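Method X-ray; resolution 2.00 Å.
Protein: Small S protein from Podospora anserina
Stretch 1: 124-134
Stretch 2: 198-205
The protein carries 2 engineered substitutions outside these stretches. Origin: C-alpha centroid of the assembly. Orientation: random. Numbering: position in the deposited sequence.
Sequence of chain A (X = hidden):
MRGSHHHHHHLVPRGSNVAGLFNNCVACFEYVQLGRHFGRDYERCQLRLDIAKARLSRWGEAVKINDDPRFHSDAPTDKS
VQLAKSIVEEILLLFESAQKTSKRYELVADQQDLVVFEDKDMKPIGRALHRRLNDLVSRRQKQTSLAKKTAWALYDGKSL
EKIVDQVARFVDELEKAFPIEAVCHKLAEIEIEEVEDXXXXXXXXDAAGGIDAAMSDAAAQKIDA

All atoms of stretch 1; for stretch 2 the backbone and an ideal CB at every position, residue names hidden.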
# COMPACT_ATOMS: atom_id res chain seq x y z
N PRO A 124 -19.10 14.07 23.32
CA PRO A 124 -19.39 15.38 22.72
C PRO A 124 -18.16 16.21 22.33
O PRO A 124 -18.21 16.96 21.34
CB PRO A 124 -20.19 16.08 23.82
CG PRO A 124 -20.83 14.97 24.61
CD PRO A 124 -19.79 13.89 24.61
N ILE A 125 -17.09 16.07 23.10
CA ILE A 125 -15.84 16.78 22.83
C ILE A 125 -15.20 16.32 21.50
O ILE A 125 -14.77 17.14 20.69
CB ILE A 125 -14.86 16.60 24.01
CG1 ILE A 125 -13.73 17.63 23.94
CG2 ILE A 125 -14.36 15.14 24.13
CD1 ILE A 125 -12.74 17.49 25.08
N GLY A 126 -15.13 15.01 21.30
CA GLY A 126 -14.60 14.43 20.08
C GLY A 126 -15.52 14.64 18.92
O GLY A 126 -15.06 14.90 17.79
N ARG A 127 -16.82 14.55 19.15
CA ARG A 127 -17.72 14.81 18.06
C ARG A 127 -17.59 16.29 17.54
O ARG A 127 -17.60 16.50 16.34
CB ARG A 127 -19.15 14.39 18.40
CG ARG A 127 -20.19 14.77 17.34
CD ARG A 127 -21.64 14.66 17.84
NE ARG A 127 -21.86 13.43 18.59
CZ ARG A 127 -22.10 13.36 19.89
NH1 ARG A 127 -22.18 14.45 20.63
NH2 ARG A 127 -22.26 12.18 20.46
N ALA A 128 -17.41 17.27 18.44
CA ALA A 128 -17.20 18.68 18.04
C ALA A 128 -15.90 18.88 17.23
O ALA A 128 -15.88 19.64 16.25
CB ALA A 128 -17.24 19.59 19.24
N LEU A 129 -14.82 18.20 17.66
CA LEU A 129 -13.55 18.22 16.94
C LEU A 129 -13.72 17.62 15.53
O LEU A 129 -13.28 18.21 14.55
CB LEU A 129 -12.45 17.52 17.74
CG LEU A 129 -11.25 18.33 18.29
CD1 LEU A 129 -11.51 19.83 18.35
CD2 LEU A 129 -10.71 17.80 19.63
N HIS A 130 -14.40 16.48 15.46
CA HIS A 130 -14.69 15.79 14.20
C HIS A 130 -15.41 16.75 13.24
O HIS A 130 -14.95 16.97 12.11
CB HIS A 130 -15.50 14.52 14.46
CG HIS A 130 -15.98 13.83 13.21
ND1 HIS A 130 -15.13 13.20 12.32
CD2 HIS A 130 -17.23 13.67 12.71
CE1 HIS A 130 -15.83 12.71 11.32
NE2 HIS A 130 -17.11 12.99 11.53
N ARG A 131 -16.50 17.35 13.72
CA ARG A 131 -17.25 18.31 12.91
C ARG A 131 -16.46 19.56 12.52
O ARG A 131 -16.54 19.97 11.38
CB ARG A 131 -18.60 18.61 13.54
CG ARG A 131 -19.50 17.41 13.43
CD ARG A 131 -20.56 17.39 14.48
NE ARG A 131 -21.43 16.23 14.23
CZ ARG A 131 -22.63 16.03 14.76
NH1 ARG A 131 -23.16 16.90 15.62
NH2 ARG A 131 -23.30 14.93 14.44
N ARG A 132 -15.67 20.12 13.45
CA ARG A 132 -14.76 21.25 13.17
C ARG A 132 -13.70 20.91 12.10
O ARG A 132 -13.48 21.68 11.16
CB ARG A 132 -14.09 21.73 14.47
CG ARG A 132 -12.89 22.66 14.27
CD ARG A 132 -12.51 23.39 15.55
NE ARG A 132 -13.31 24.60 15.73
CZ ARG A 132 -14.36 24.72 16.54
NH1 ARG A 132 -14.76 23.69 17.28
NH2 ARG A 132 -15.01 25.88 16.61
N LEU A 133 -13.04 19.76 12.24
CA LEU A 133 -12.02 19.32 11.28
C LEU A 133 -12.61 19.03 9.91
O LEU A 133 -12.01 19.38 8.88
CB LEU A 133 -11.26 18.11 11.82
CG LEU A 133 -9.87 18.04 12.46
CD1 LEU A 133 -9.24 19.31 12.98
CD2 LEU A 133 -9.92 16.98 13.57
N ASN A 134 -13.79 18.44 9.88
CA ASN A 134 -14.47 18.23 8.61
C ASN A 134 -14.87 19.58 7.97
O ASN A 134 -14.69 19.78 6.78
CB ASN A 134 -15.74 17.41 8.80
CG ASN A 134 -15.49 15.90 8.98
OD1 ASN A 134 -16.44 15.15 9.01
ND2 ASN A 134 -14.23 15.47 9.15
N UNK A 198 -8.57 24.26 26.50
CA UNK A 198 -7.39 23.42 26.67
C UNK A 198 -7.68 21.94 26.38
O UNK A 198 -6.80 21.24 25.69
CB UNK A 198 -6.85 23.57 28.09
N UNK A 199 -8.85 21.42 26.87
CA UNK A 199 -9.26 20.01 26.61
C UNK A 199 -9.08 19.68 25.16
O UNK A 199 -8.23 18.84 24.80
CB UNK A 199 -10.71 19.76 27.01
N UNK A 200 -9.87 20.35 24.30
CA UNK A 200 -9.86 20.06 22.87
C UNK A 200 -8.49 20.26 22.21
O UNK A 200 -8.14 19.51 21.27
CB UNK A 200 -10.89 20.94 22.17
N UNK A 201 -7.72 21.25 22.68
CA UNK A 201 -6.40 21.55 22.11
C UNK A 201 -5.35 20.47 22.41
O UNK A 201 -4.52 20.13 21.54
CB UNK A 201 -5.91 22.90 22.64
N UNK A 202 -5.40 19.92 23.62
CA UNK A 202 -4.54 18.78 24.01
C UNK A 202 -4.83 17.56 23.15
O UNK A 202 -3.91 16.84 22.77
CB UNK A 202 -4.74 18.43 25.49
N UNK A 203 -6.11 17.34 22.86
CA UNK A 203 -6.56 16.25 21.98
C UNK A 203 -5.99 16.37 20.56
O UNK A 203 -5.52 15.37 19.98
CB UNK A 203 -8.09 16.23 21.92
N UNK A 204 -6.02 17.57 20.00
CA UNK A 204 -5.41 17.83 18.67
C UNK A 204 -3.88 17.69 18.70
O UNK A 204 -3.31 17.04 17.85
CB UNK A 204 -5.78 19.23 18.19
N UNK A 205 -3.24 18.33 19.68
CA UNK A 205 -1.80 18.16 19.96
C UNK A 205 -1.41 16.66 19.97
O UNK A 205 -0.48 16.26 19.26
CB UNK A 205 -1.45 18.80 21.30

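Both stretches are helical. Their axes approach to 10.5 Å, and their N-to-C directions make an angle of 65°. Contact is therefore local. Stretch 1 offers one row of side chains, Ile125, Leu129 and Leu133, spaced four residues apart along its helix. All three are apolar, so the row offers no charge and no side-chain donor.

Position 198 has helical backbone angles, and its ideal CB has nothing of stretch 1 within 5.5 Å. Stretch 1 sets no demand here; polar or charged residues would suit as well as others. The residue is Glu198. Its CB is 9.0 Å from Ile125 CD1, and it makes no contact.

Position 199 points its CA-to-CB bond toward stretch 1. The ideal CB already lies 3.6 Å from Ile125 CD1. A small apolar residue suits this spot, since the methyl is met at the first carbon; a longer chain would have to turn aside from it. The residue is Ala199. Its CB packs against Ile125 CD1 at 3.6 Å, and the contact goes no further.

Position 200 has the nearest CA pair across the stretches, 6.8 Å from Ile125 CA to the CA here. The CB points sideways, 4.0 Å from Leu129 CD1 and 4.7 Å from Ile125 CG1. A small residue fits most easily: Gly, Ala, Ser or perhaps Cys. The backbone oxygen of Ile125 is already taken by Leu129 N at 3.2 Å, but it can accept again. The residue is Ser200, chi1 m. Its OG lies 3.5 Å from Ile125 CG1, a plain packing contact. One water donates to Ile125 O at 2.8 Å and to Ser200 OG at 2.7 Å, so it bridges the helices where no direct hydrogen bond forms. The backbone takes part too, with Ser200 O 3.5 Å from Leu129 CD2.

Position 201 points away from stretch 1, which leaves the choice open. The residue is Leu201, and it makes no contact here.

Position 202 is out of reach, and many residues would do. The residue is Thr202. Its OG1 donates to Glu198 O at 2.7 Å, one turn back, but the modelled place of OG1 is less sure.

Position 203 points toward stretch 1, with its ideal CB 3.8 Å from Leu129 CD2. Ile125 and Leu129 both border the site, so Val, Ile, Leu or Met would suit. The residue is Ile203, chi1 m and chi2 t. Its CG2 meets Leu129 CD2 at 3.4 Å, while its CD1 reaches Ile125 CD1 at 3.7 Å. The two branches thus touch successive members of the row.

Position 204 points sideways, its ideal CB 5.3 Å from Leu129 CD2. That gap leaves room for a longer apolar chain such as Leu or Met. The residue is Leu204, chi1 m and chi2 t, whose end comes nearer. Its CD2 lies 3.8 Å from Leu129 CG and 4.0 Å from Leu133 CD1.

Position 205 is out of reach, and a long polar residue is one option. The residue is Lys205, extended and free of stretch 1.

Stretch 2, residues 198-205: EASLTILK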
# COMPACT_ATOMS: atom_id res chain seq x y z
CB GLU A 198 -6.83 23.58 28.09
CG GLU A 198 -5.36 23.22 28.24
CD GLU A 198 -5.15 21.73 28.51
OE1 GLU A 198 -5.48 21.27 29.62
OE2 GLU A 198 -4.65 21.01 27.59
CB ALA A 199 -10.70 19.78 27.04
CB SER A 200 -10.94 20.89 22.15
OG SER A 200 -12.25 20.48 22.56
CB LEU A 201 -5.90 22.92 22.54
CG LEU A 201 -6.63 24.18 22.05
CD1 LEU A 201 -6.35 25.38 22.96
CD2 LEU A 201 -6.27 24.53 20.62
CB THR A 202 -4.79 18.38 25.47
OG1 THR A 202 -4.78 19.56 26.28
CG2 THR A 202 -3.71 17.41 25.97
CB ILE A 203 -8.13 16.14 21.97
CG1 ILE A 203 -8.63 15.55 23.30
CG2 ILE A 203 -8.63 15.29 20.74
CD1 ILE A 203 -10.14 15.48 23.43
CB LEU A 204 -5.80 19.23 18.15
CG LEU A 204 -7.25 19.56 17.82
CD1 LEU A 204 -7.31 21.05 17.45
CD2 LEU A 204 -7.79 18.68 16.65
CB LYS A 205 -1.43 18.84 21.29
CG LYS A 205 0.06 19.02 21.52
CD LYS A 205 0.38 19.20 22.99
CE LYS A 205 1.89 19.10 23.24
NZ LYS A 205 2.26 19.15 24.70
O HOH W 1 -14.41 19.88 20.97
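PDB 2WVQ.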